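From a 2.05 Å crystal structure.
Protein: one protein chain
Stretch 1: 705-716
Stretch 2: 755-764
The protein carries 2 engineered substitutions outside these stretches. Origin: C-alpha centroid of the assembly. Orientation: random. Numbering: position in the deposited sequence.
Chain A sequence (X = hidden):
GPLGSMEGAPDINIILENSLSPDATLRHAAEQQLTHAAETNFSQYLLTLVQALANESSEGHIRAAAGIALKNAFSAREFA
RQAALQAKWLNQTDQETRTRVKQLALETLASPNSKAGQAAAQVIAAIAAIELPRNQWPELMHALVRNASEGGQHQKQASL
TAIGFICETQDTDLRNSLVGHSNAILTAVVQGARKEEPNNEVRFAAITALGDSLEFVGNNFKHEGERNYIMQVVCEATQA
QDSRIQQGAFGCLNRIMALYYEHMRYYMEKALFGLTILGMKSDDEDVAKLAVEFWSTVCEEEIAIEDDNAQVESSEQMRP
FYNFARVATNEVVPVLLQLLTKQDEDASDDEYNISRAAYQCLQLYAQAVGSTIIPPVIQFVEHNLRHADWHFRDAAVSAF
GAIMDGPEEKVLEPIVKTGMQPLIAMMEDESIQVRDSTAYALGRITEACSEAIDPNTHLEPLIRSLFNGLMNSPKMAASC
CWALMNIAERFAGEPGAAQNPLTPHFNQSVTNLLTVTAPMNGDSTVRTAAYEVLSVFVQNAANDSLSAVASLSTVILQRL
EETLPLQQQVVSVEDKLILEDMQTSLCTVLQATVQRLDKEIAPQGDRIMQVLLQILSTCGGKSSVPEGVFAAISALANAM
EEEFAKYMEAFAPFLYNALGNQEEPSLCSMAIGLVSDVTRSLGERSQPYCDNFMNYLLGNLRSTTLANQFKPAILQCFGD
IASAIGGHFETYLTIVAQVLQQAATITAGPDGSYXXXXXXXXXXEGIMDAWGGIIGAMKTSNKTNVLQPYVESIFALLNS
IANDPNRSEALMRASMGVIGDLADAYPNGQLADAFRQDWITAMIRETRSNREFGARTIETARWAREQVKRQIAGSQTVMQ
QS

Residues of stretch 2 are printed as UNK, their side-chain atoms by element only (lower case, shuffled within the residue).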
ATOM      1  N   THR A 705      -1.448 -19.150 -16.063  1.00 44.71           N
ATOM      2  CA  THR A 705      -1.569 -18.663 -14.695  1.00 45.79           C
ATOM      3  C   THR A 705      -2.914 -19.063 -14.092  1.00 48.78           C
ATOM      4  O   THR A 705      -3.961 -18.625 -14.565  1.00 45.88           O
ATOM      5  CB  THR A 705      -1.411 -17.129 -14.633  1.00 47.21           C
ATOM      6  OG1 THR A 705      -0.148 -16.757 -15.201  1.00 51.59           O
ATOM      7  CG2 THR A 705      -1.482 -16.645 -13.186  1.00 37.63           C
ATOM      8  N   LEU A 706      -2.875 -19.906 -13.059  1.00 51.90           N
ATOM      9  CA  LEU A 706      -4.090 -20.363 -12.380  1.00 50.93           C
ATOM     10  C   LEU A 706      -4.886 -19.200 -11.807  1.00 46.38           C
ATOM     11  O   LEU A 706      -6.060 -19.029 -12.124  1.00 45.11           O
ATOM     12  CB  LEU A 706      -3.764 -21.358 -11.260  1.00 48.96           C
ATOM     13  CG  LEU A 706      -5.007 -21.771 -10.457  1.00 54.09           C
ATOM     14  CD1 LEU A 706      -5.743 -22.909 -11.146  1.00 47.22           C
ATOM     15  CD2 LEU A 706      -4.679 -22.114  -9.006  1.00 61.82           C
ATOM     16  N   ALA A 707      -4.239 -18.403 -10.968  1.00 48.43           N
ATOM     17  CA  ALA A 707      -4.875 -17.236 -10.388  1.00 42.80           C
ATOM     18  C   ALA A 707      -4.811 -16.035 -11.328  1.00 43.64           C
ATOM     19  O   ALA A 707      -4.340 -14.964 -10.933  1.00 49.92           O
ATOM     20  CB  ALA A 707      -4.226 -16.903  -9.041  1.00 45.95           C
ATOM     21  N   ASN A 708      -5.293 -16.230 -12.557  1.00 43.19           N
ATOM     22  CA  ASN A 708      -5.497 -15.155 -13.531  1.00 41.37           C
ATOM     23  C   ASN A 708      -6.061 -13.901 -12.889  1.00 42.41           C
ATOM     24  O   ASN A 708      -7.184 -13.916 -12.376  1.00 40.20           O
ATOM     25  CB  ASN A 708      -6.434 -15.642 -14.652  1.00 43.31           C
ATOM     26  CG  ASN A 708      -6.480 -14.700 -15.862  1.00 42.93           C
ATOM     27  OD1 ASN A 708      -6.239 -13.497 -15.764  1.00 41.42           O
ATOM     28  ND2 ASN A 708      -6.798 -15.262 -17.015  1.00 48.42           N
ATOM     29  N   GLN A 709      -5.283 -12.821 -12.942  1.00 41.22           N
ATOM     30  CA  GLN A 709      -5.656 -11.583 -12.279  1.00 34.00           C
ATOM     31  C   GLN A 709      -6.916 -10.955 -12.874  1.00 37.40           C
ATOM     32  O   GLN A 709      -7.599 -10.173 -12.212  1.00 37.58           O
ATOM     33  CB  GLN A 709      -4.499 -10.584 -12.340  1.00 34.37           C
ATOM     34  CG  GLN A 709      -4.255  -9.978 -13.716  1.00 43.23           C
ATOM     35  CD  GLN A 709      -3.038  -9.077 -13.753  1.00 54.63           C
ATOM     36  OE1 GLN A 709      -3.093  -7.919 -13.339  1.00 58.60           O
ATOM     37  NE2 GLN A 709      -1.929  -9.609 -14.246  1.00 46.01           N
ATOM     38  N   PHE A 710      -7.225 -11.302 -14.118  1.00 38.71           N
ATOM     39  CA  PHE A 710      -8.355 -10.700 -14.811  1.00 42.71           C
ATOM     40  C   PHE A 710      -9.652 -11.478 -14.607  1.00 44.61           C
ATOM     41  O   PHE A 710     -10.736 -10.957 -14.870  1.00 39.76           O
ATOM     42  CB  PHE A 710      -8.070 -10.587 -16.313  1.00 41.32           C
ATOM     43  CG  PHE A 710      -6.809  -9.841 -16.641  1.00 40.97           C
ATOM     44  CD1 PHE A 710      -6.723  -8.474 -16.445  1.00 39.77           C
ATOM     45  CD2 PHE A 710      -5.714 -10.510 -17.161  1.00 44.48           C
ATOM     46  CE1 PHE A 710      -5.563  -7.788 -16.750  1.00 48.46           C
ATOM     47  CE2 PHE A 710      -4.552  -9.828 -17.471  1.00 48.35           C
ATOM     48  CZ  PHE A 710      -4.478  -8.466 -17.266  1.00 47.68           C
ATOM     49  N   LYS A 711      -9.542 -12.718 -14.138  1.00 41.13           N
ATOM     50  CA  LYS A 711     -10.698 -13.615 -14.083  1.00 37.55           C
ATOM     51  C   LYS A 711     -11.889 -13.107 -13.245  1.00 33.15           C
ATOM     52  O   LYS A 711     -13.022 -13.195 -13.703  1.00 37.41           O
ATOM     53  CB  LYS A 711     -10.278 -14.991 -13.569  1.00 37.73           C
ATOM     54  CG  LYS A 711     -11.385 -16.041 -13.679  1.00 44.56           C
ATOM     55  CD  LYS A 711     -10.930 -17.423 -13.232  1.00 47.61           C
ATOM     56  CE  LYS A 711     -10.022 -18.070 -14.259  1.00 45.49           C
ATOM     57  NZ  LYS A 711      -9.677 -19.463 -13.884  1.00 51.45           N
ATOM     58  N   PRO A 712     -11.647 -12.561 -12.029  1.00 40.13           N
ATOM     59  CA  PRO A 712     -12.804 -12.076 -11.259  1.00 35.78           C
ATOM     60  C   PRO A 712     -13.657 -11.051 -12.004  1.00 41.58           C
ATOM     61  O   PRO A 712     -14.884 -11.154 -11.989  1.00 43.87           O
ATOM     62  CB  PRO A 712     -12.156 -11.440 -10.020  1.00 36.86           C
ATOM     63  CG  PRO A 712     -10.889 -12.189  -9.841  1.00 31.92           C
ATOM     64  CD  PRO A 712     -10.406 -12.472 -11.236  1.00 34.11           C
ATOM     65  N   ALA A 713     -13.017 -10.083 -12.652  1.00 38.64           N
ATOM     66  CA  ALA A 713     -13.741  -9.057 -13.397  1.00 42.79           C
ATOM     67  C   ALA A 713     -14.365  -9.634 -14.667  1.00 37.00           C
ATOM     68  O   ALA A 713     -15.421  -9.185 -15.112  1.00 32.44           O
ATOM     69  CB  ALA A 713     -12.820  -7.904 -13.738  1.00 37.93           C
ATOM     70  N   ILE A 714     -13.706 -10.633 -15.245  1.00 35.57           N
ATOM     71  CA  ILE A 714     -14.203 -11.285 -16.456  1.00 38.37           C
ATOM     72  C   ILE A 714     -15.496 -12.054 -16.176  1.00 37.20           C
ATOM     73  O   ILE A 714     -16.425 -12.056 -16.989  1.00 39.19           O
ATOM     74  CB  ILE A 714     -13.144 -12.241 -17.046  1.00 34.45           C
ATOM     75  CG1 ILE A 714     -12.020 -11.441 -17.704  1.00 33.04           C
ATOM     76  CG2 ILE A 714     -13.762 -13.192 -18.058  1.00 32.08           C
ATOM     77  CD1 ILE A 714     -10.873 -12.296 -18.195  1.00 36.85           C
ATOM     78  N   LEU A 715     -15.556 -12.690 -15.010  1.00 29.44           N
ATOM     79  CA  LEU A 715     -16.748 -13.432 -14.612  1.00 36.02           C
ATOM     80  C   LEU A 715     -17.903 -12.485 -14.323  1.00 38.37           C
ATOM     81  O   LEU A 715     -19.039 -12.741 -14.719  1.00 35.06           O
ATOM     82  CB  LEU A 715     -16.460 -14.302 -13.389  1.00 36.20           C
ATOM     83  CG  LEU A 715     -15.325 -15.311 -13.567  1.00 39.61           C
ATOM     84  CD1 LEU A 715     -15.230 -16.219 -12.358  1.00 38.31           C
ATOM     85  CD2 LEU A 715     -15.506 -16.119 -14.849  1.00 36.00           C
ATOM     86  N   GLN A 716     -17.602 -11.388 -13.632  1.00 33.46           N
ATOM     87  CA  GLN A 716     -18.584 -10.334 -13.397  1.00 33.33           C
ATOM     88  C   GLN A 716     -19.113  -9.834 -14.733  1.00 30.85           C
ATOM     89  O   GLN A 716     -20.304  -9.566 -14.891  1.00 36.14           O
ATOM     90  CB  GLN A 716     -17.974  -9.175 -12.598  1.00 38.45           C
ATOM     91  CG  GLN A 716     -18.892  -7.975 -12.464  1.00 43.02           C
ATOM     92  CD  GLN A 716     -18.193  -6.762 -11.864  1.00 54.99           C
ATOM     93  OE1 GLN A 716     -17.287  -6.887 -11.037  1.00 53.76           O
ATOM     94  NE2 GLN A 716     -18.616  -5.578 -12.288  1.00 58.29           N
ATOM     95  N   UNK A 755      -3.231 -12.263   0.174  1.00 59.38           N
ATOM     96  CA  UNK A 755      -3.475 -11.879  -1.211  1.00 64.38           C
ATOM     97  C   UNK A 755      -4.316 -12.918  -1.942  1.00 60.04           C
ATOM     98  O   UNK A 755      -5.214 -12.571  -2.708  1.00 55.90           O
ATOM     99  o   UNK A 755      -0.966 -10.533  -5.239  1.00101.54           O
ATOM    100  c   UNK A 755      -2.305 -11.191  -3.382  1.00 83.74           C
ATOM    101  c   UNK A 755      -2.150 -11.667  -1.947  1.00 71.65           C
ATOM    102  c   UNK A 755      -0.970 -10.962  -4.066  1.00 96.02           C
ATOM    103  o   UNK A 755       0.073 -11.214  -3.429  1.00 98.20           O
ATOM    104  N   UNK A 756      -4.028 -14.191  -1.700  1.00 59.32           N
ATOM    105  CA  UNK A 756      -4.759 -15.267  -2.354  1.00 55.24           C
ATOM    106  C   UNK A 756      -6.157 -15.414  -1.761  1.00 52.16           C
ATOM    107  O   UNK A 756      -7.114 -15.702  -2.480  1.00 46.74           O
ATOM    108  s   UNK A 756      -4.770 -17.226  -4.814  1.00 60.70           S
ATOM    109  c   UNK A 756      -3.993 -16.586  -2.243  1.00 54.42           C
ATOM    110  c   UNK A 756      -4.580 -17.705  -3.087  1.00 59.30           C
ATOM    111  c   UNK A 756      -5.370 -18.755  -5.525  1.00 58.24           C
ATOM    112  N   UNK A 757      -6.265 -15.217  -0.451  1.00 50.00           N
ATOM    113  CA  UNK A 757      -7.560 -15.209   0.220  1.00 53.56           C
ATOM    114  C   UNK A 757      -8.443 -14.112  -0.363  1.00 51.34           C
ATOM    115  O   UNK A 757      -9.612 -14.340  -0.680  1.00 48.87           O
ATOM    116  c   UNK A 757      -6.836 -16.253   2.397  1.00 59.78           C
ATOM    117  c   UNK A 757      -8.748 -14.634   2.365  1.00 49.89           C
ATOM    118  c   UNK A 757      -7.409 -14.996   1.739  1.00 56.02           C
ATOM    119  c   UNK A 757      -6.375 -16.033   3.821  1.00 62.81           C
ATOM    120  N   UNK A 758      -7.867 -12.925  -0.514  1.00 47.37           N
ATOM    121  CA  UNK A 758      -8.571 -11.801  -1.114  1.00 50.98           C
ATOM    122  C   UNK A 758      -8.946 -12.087  -2.563  1.00 47.95           C
ATOM    123  O   UNK A 758     -10.046 -11.751  -3.001  1.00 48.43           O
ATOM    124  c   UNK A 758      -7.723 -10.529  -1.037  1.00 52.78           C
ATOM    125  o   UNK A 758      -6.678  -9.255   0.675  1.00 63.18           O
ATOM    126  c   UNK A 758      -7.662  -9.956   0.363  1.00 60.48           C
ATOM    127  o   UNK A 758      -8.601 -10.203   1.150  1.00 60.01           O
ATOM    128  N   UNK A 759      -8.026 -12.703  -3.301  1.00 44.64           N
ATOM    129  CA  UNK A 759      -8.271 -13.024  -4.704  1.00 43.93           C
ATOM    130  C   UNK A 759      -9.477 -13.945  -4.866  1.00 50.45           C
ATOM    131  O   UNK A 759     -10.309 -13.744  -5.752  1.00 46.89           O
ATOM    132  c   UNK A 759      -7.312 -13.263  -7.818  1.00 38.59           C
ATOM    133  c   UNK A 759      -7.535 -15.498  -7.016  1.00 40.83           C
ATOM    134  c   UNK A 759      -7.041 -13.670  -5.340  1.00 43.33           C
ATOM    135  c   UNK A 759      -7.294 -14.154  -6.751  1.00 41.94           C
ATOM    136  c   UNK A 759      -7.783 -15.037  -9.344  1.00 37.93           C
ATOM    137  o   UNK A 759      -8.022 -15.472 -10.626  1.00 35.50           O
ATOM    138  c   UNK A 759      -7.778 -15.941  -8.303  1.00 44.39           C
ATOM    139  c   UNK A 759      -7.551 -13.698  -9.109  1.00 41.22           C
ATOM    140  N   UNK A 760      -9.565 -14.951  -4.003  1.00 46.33           N
ATOM    141  CA  UNK A 760     -10.641 -15.935  -4.069  1.00 47.81           C
ATOM    142  C   UNK A 760     -11.979 -15.319  -3.662  1.00 42.29           C
ATOM    143  O   UNK A 760     -13.018 -15.633  -4.245  1.00 35.98           O
ATOM    144  c   UNK A 760      -9.147 -17.932  -3.743  1.00 42.62           C
ATOM    145  c   UNK A 760     -11.546 -18.061  -3.037  1.00 51.36           C
ATOM    146  c   UNK A 760     -10.329 -17.157  -3.177  1.00 49.90           C
ATOM    147  N   UNK A 761     -11.950 -14.436  -2.667  1.00 41.57           N
ATOM    148  CA  UNK A 761     -13.146 -13.690  -2.288  1.00 45.47           C
ATOM    149  C   UNK A 761     -13.628 -12.860  -3.472  1.00 39.09           C
ATOM    150  O   UNK A 761     -14.812 -12.860  -3.808  1.00 38.94           O
ATOM    151  c   UNK A 761     -14.064 -11.808  -0.896  1.00 37.67           C
ATOM    152  c   UNK A 761     -12.893 -12.762  -1.087  1.00 45.46           C
ATOM    153  c   UNK A 761     -12.672 -13.576   0.188  1.00 46.06           C
ATOM    154  c   UNK A 761     -12.418 -12.718   1.407  1.00 54.30           C
ATOM    155  N   UNK A 762     -12.694 -12.164  -4.108  1.00 37.80           N
ATOM    156  CA  UNK A 762     -13.005 -11.367  -5.285  1.00 44.74           C
ATOM    157  C   UNK A 762     -13.506 -12.241  -6.430  1.00 44.52           C
ATOM    158  O   UNK A 762     -14.452 -11.878  -7.129  1.00 35.85           O
ATOM    159  o   UNK A 762     -12.036  -9.888  -6.945  1.00 60.74           O
ATOM    160  c   UNK A 762     -11.778 -10.575  -5.734  1.00 48.47           C
ATOM    161  N   UNK A 763     -12.855 -13.383  -6.621  1.00 38.35           N
ATOM    162  CA  UNK A 763     -13.217 -14.312  -7.683  1.00 38.07           C
ATOM    163  C   UNK A 763     -14.651 -14.801  -7.519  1.00 37.41           C
ATOM    164  O   UNK A 763     -15.427 -14.833  -8.477  1.00 36.74           O
ATOM    165  c   UNK A 763     -11.598 -17.776  -8.513  1.00 35.89           C
ATOM    166  c   UNK A 763     -12.522 -16.591  -8.743  1.00 39.06           C
ATOM    167  c   UNK A 763     -12.343 -16.035 -10.142  1.00 37.40           C
ATOM    168  c   UNK A 763     -12.258 -15.504  -7.700  1.00 38.74           C
ATOM    169  N   UNK A 764     -14.998 -15.175  -6.293  1.00 37.82           N
ATOM    170  CA  UNK A 764     -16.314 -15.732  -6.006  1.00 40.01           C
ATOM    171  C   UNK A 764     -17.401 -14.665  -6.058  1.00 37.59           C
ATOM    172  O   UNK A 764     -18.568 -14.972  -6.299  1.00 35.41           O
ATOM    173  c   UNK A 764     -15.539 -18.472  -3.357  1.00 38.54           C
ATOM    174  n   UNK A 764     -15.883 -20.590  -1.528  1.00 49.38           N
ATOM    175  c   UNK A 764     -15.461 -17.702  -4.662  1.00 35.40           C
ATOM    176  n   UNK A 764     -14.759 -22.034  -2.913  1.00 49.88           N
ATOM    177  c   UNK A 764     -15.230 -20.821  -2.657  1.00 46.22           C
ATOM    178  c   UNK A 764     -16.304 -16.432  -4.649  1.00 40.95           C
ATOM    179  n   UNK A 764     -15.051 -19.838  -3.534  1.00 40.50           N
TER

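Position 755 carries five side-chain atoms, three carbons in a row and two oxygens on the third: a carboxylate at the end of a two-methylene arm. It is Glu 755. The side chain is extended, poorly ordered and out of reach of stretch 1, as suits a charged group in solvent.

Position 756 has three carbons and a sulfur in an unbranched chain, the sulfur before the last carbon, and that last carbon lies 4.1 Å from Ala 707 CB. It is Met 756. Its CA-to-CB bond points sideways, but the flexible thioether brings the end nearer, a loose apolar contact that a long, unbranched chain can make from the flank.

At 757 four carbons fork at the first, one arm two carbons long, and none touches stretch 1: Ile 757. Its apolar side chain is compatible with a helix and suits a partly exposed position. Position 758 has two carbons, the second bearing two oxygens, and is Asp 758; exposed and likewise out of reach, its short carboxylate can remain solvated.

Position 759 shows one carbon, then a six-carbon ring bearing an oxygen opposite its attachment point. That oxygen lies 2.5 Å from Asn 708 O, and the ring lies beside Ala 707 and Pro 712. This is Tyr 759. Its OH donates a very short hydrogen bond to Asn 708 O, which sits near the ring plane at the edge. Ala 707 CB lies over one face, 4.2 Å from the ring centroid, in a CH-pi contact. Pro 712 CG approaches Tyr 759 CE2 to 3.7 Å. A phenol suits the place because its flat ring packs against small apolar groups while its hydroxyl reaches a backbone carbonyl.

Position 760 has three carbons, one carrying the other two: Val 760, whose CA-to-CB bond points away from stretch 1 in a buried setting that suits an apolar side chain. Position 761 repeats the four-carbon fork with one longer arm and is Ile 761, also out of reach and, like Ile 757, apolar at a partly exposed helical site.

At 762 there is one carbon and one oxygen, the latter 3.4 Å from Pro 712 CB. This is Ser 762, whose small side chain takes up little room beside the proline.

Position 763 has four carbons forking at the second, and one terminal carbon lies 3.6 Å from Leu 715 CD1 and 3.7 Å from Lys 711 CG: Leu 763. That carbon is CD1; the CA-to-CB bond points sideways, but the end comes nearer. A branched apolar end fits this buried site.

Position 764 has three carbons, a nitrogen, then a carbon with two more nitrogens: Arg 764. Its CA-to-CB bond points away from stretch 1. Arginine suits this buried site because NH1 and NH2 are both hydrogen-bonded elsewhere in the structure.

The two helices run nearly parallel, 10° apart, with axes 8.4 Å apart at closest approach. Pro 712 CA lies 4.2 Å from Leu 763 CA. Before it, Asn 708 OD1 caps Phe 710 N at 2.9 Å, while Asn 708 O accepts from both Lys 711 N and Tyr 759 OH. One polar bond thus joins the helix entry to its neighbour, and apolar packing supplies much of the remaining contact.

Stretch 2 (755-764) EMIDYVISLR
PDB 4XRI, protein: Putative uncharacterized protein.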